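Local coordinates for protein cellulase (Xanthomonas axonopodis pv. citri, PDB 4W7W) that probably hydrolyses beta-1,4-glucosidic bonds of cellulose as a family 5 glycoside hydrolase, and binds cellopentaose in the cleft of its (beta/alpha)8 barrel, at residues A97-K102 and D144-F149. Sequence-based numbering, arbitrary orientation.
Sequences AAKANK and DKAVIF
Lys-99, on the last turn of helix 85-100, comes to within 6.8 Å of Ala-146, CA to CA, where a type I beta turn from Asp-144 to Val-147 leads into strand 147-150. Both pieces belong to the (beta/alpha)8 barrel: the helix ends just before strand 104-109, and that strand runs parallel to 147-150 as its neighbour in the barrel wall. The contact is a small one at the surface, on the side of the barrel where helices finish and strands begin. Lys-99 carries it from the helix. Its CG, anti to the carbonyl carbon (chi1 -73°), rests on the methyl of Ala-146, CG to CB 4.0 Å. Farther out the chain bends at chi3 (56°), and the ammonium group approaches the carboxylate of Asp-144 without touching it. Lys-99 NZ stands 4.2 Å from Asp-144 OD1, too far for a salt bridge. One water spans the gap, accepting from Lys-99 NZ and donating to Asp-144 OD1, each at 2.6 Å. The opposite charges probably still attract each other across this bridge. Leu-95, one turn earlier on the same helix, also touches the side chains of Asp-144, Ala-146 and Val-147, while backbone hydrogen bonds between Leu-105 and both Ala-146 and Ile-148 join the turn and the start of the strand to its neighbour. The helix itself closes with a Schellman motif in which Lys-102, at positive phi, is the C-prime residue. Asn-101 adds a side-chain bond at this end: ND2 gives a nearly straight hydrogen bond (168°) to Ala-97 O at 2.8 Å, and the backbone N of Asn-101 reaches the same oxygen from the opposite face of its carbonyl plane.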
loop_
_atom_site.group_PDB
_atom_site.type_symbol
_atom_site.label_atom_id
_atom_site.label_comp_id
_atom_site.label_asym_id
_atom_site.label_seq_id
_atom_site.Cartn_x
_atom_site.Cartn_y
_atom_site.Cartn_z
ATOM N N ALA A 97 10.935 13.472 7.320
ATOM C CA ALA A 97 10.530 12.970 8.627
ATOM C C ALA A 97 10.790 11.475 8.741
ATOM O O ALA A 97 11.287 10.992 9.775
ATOM C CB ALA A 97 9.069 13.266 8.878
ATOM N N ALA A 98 10.437 10.723 7.701
ATOM C CA ALA A 98 10.707 9.283 7.704
ATOM C C ALA A 98 12.194 9.013 7.878
ATOM O O ALA A 98 12.597 8.236 8.730
ATOM C CB ALA A 98 10.184 8.632 6.430
ATOM N N LYS A 99 13.027 9.698 7.099
ATOM C CA LYS A 99 14.458 9.474 7.191
ATOM C C LYS A 99 15.017 9.803 8.566
ATOM O O LYS A 99 15.848 9.072 9.108
ATOM C CB LYS A 99 15.196 10.266 6.113
ATOM C CG LYS A 99 15.029 9.700 4.714
ATOM C CD LYS A 99 15.472 10.679 3.629
ATOM C CE LYS A 99 16.903 11.159 3.787
ATOM N NZ LYS A 99 17.308 11.962 2.604
ATOM N N ALA A 100 14.540 10.890 9.153
ATOM C CA ALA A 100 15.029 11.294 10.459
ATOM C C ALA A 100 14.682 10.279 11.532
ATOM O O ALA A 100 15.387 10.169 12.520
ATOM C CB ALA A 100 14.472 12.651 10.831
ATOM N N ASN A 101 13.597 9.532 11.306
ATOM C CA ASN A 101 13.146 8.494 12.214
ATOM C C ASN A 101 13.522 7.084 11.763
ATOM O O ASN A 101 13.008 6.092 12.286
ATOM C CB ASN A 101 11.637 8.628 12.414
ATOM C CG ASN A 101 11.307 9.851 13.241
ATOM O OD1 ASN A 101 11.371 9.805 14.471
ATOM N ND2 ASN A 101 11.015 10.967 12.584
ATOM N N LYS A 102 14.462 7.001 10.828
ATOM C CA LYS A 102 14.994 5.729 10.347
ATOM C C LYS A 102 13.896 4.821 9.789
ATOM O O LYS A 102 13.900 3.600 9.955
ATOM C CB LYS A 102 15.845 5.040 11.407
ATOM C CG LYS A 102 16.976 5.917 11.941
ATOM C CD LYS A 102 17.851 5.173 12.931
ATOM C CE LYS A 102 18.840 6.104 13.615
ATOM N NZ LYS A 102 19.855 5.355 14.408
ATOM N N ASP A 144 17.096 8.099 -3.328
ATOM C CA ASP A 144 16.601 7.998 -1.956
ATOM C C ASP A 144 16.355 6.497 -1.573
ATOM O O ASP A 144 15.321 5.933 -1.905
ATOM C CB ASP A 144 15.336 8.872 -1.804
ATOM C CG ASP A 144 15.586 10.394 -2.066
ATOM O OD1 ASP A 144 16.484 11.005 -1.454
ATOM O OD2 ASP A 144 14.849 11.013 -2.871
ATOM N N LYS A 145 17.298 5.882 -0.842
ATOM C CA LYS A 145 17.200 4.473 -0.411
ATOM C C LYS A 145 16.005 4.173 0.514
ATOM O O LYS A 145 15.554 3.034 0.660
ATOM C CB LYS A 145 18.506 4.012 0.255
ATOM C CG LYS A 145 19.616 3.694 -0.735
ATOM C CD LYS A 145 20.838 3.098 -0.050
ATOM C CE LYS A 145 21.533 2.079 -0.943
ATOM N NZ LYS A 145 20.824 0.767 -0.935
ATOM N N ALA A 146 15.512 5.203 1.157
ATOM C CA ALA A 146 14.353 5.061 2.010
ATOM C C ALA A 146 13.042 4.926 1.235
ATOM O O ALA A 146 12.035 4.547 1.841
ATOM C CB ALA A 146 14.258 6.243 2.964
ATOM N N VAL A 147 13.035 5.266 -0.052
ATOM C CA VAL A 147 11.779 5.346 -0.790
ATOM C C VAL A 147 11.459 4.042 -1.503
ATOM O O VAL A 147 12.319 3.471 -2.189
ATOM C CB VAL A 147 11.818 6.520 -1.778
ATOM C CG1 VAL A 147 10.533 6.562 -2.589
ATOM C CG2 VAL A 147 12.032 7.832 -1.048
ATOM N N ILE A 148 10.214 3.601 -1.331
ATOM C CA ILE A 148 9.662 2.414 -1.971
ATOM C C ILE A 148 8.518 2.883 -2.871
ATOM O O ILE A 148 7.739 3.770 -2.480
ATOM C CB ILE A 148 9.160 1.424 -0.889
ATOM C CG1 ILE A 148 10.329 0.930 -0.032
ATOM C CG2 ILE A 148 8.411 0.273 -1.511
ATOM C CD1 ILE A 148 9.912 0.229 1.238
ATOM N N PHE A 149 8.423 2.312 -4.078
ATOM C CA PHE A 149 7.423 2.767 -5.053
ATOM C C PHE A 149 6.201 1.835 -5.027
ATOM O O PHE A 149 6.268 0.706 -5.499
ATOM C CB PHE A 149 8.020 2.809 -6.452
ATOM C CG PHE A 149 9.220 3.711 -6.592
ATOM C CD1 PHE A 149 9.369 4.886 -5.879
ATOM C CD2 PHE A 149 10.194 3.399 -7.512
ATOM C CE1 PHE A 149 10.471 5.704 -6.080
ATOM C CE2 PHE A 149 11.303 4.220 -7.713
ATOM C CZ PHE A 149 11.425 5.385 -7.007
HETATM O O HOH W 1 17.733 10.209 0.712
#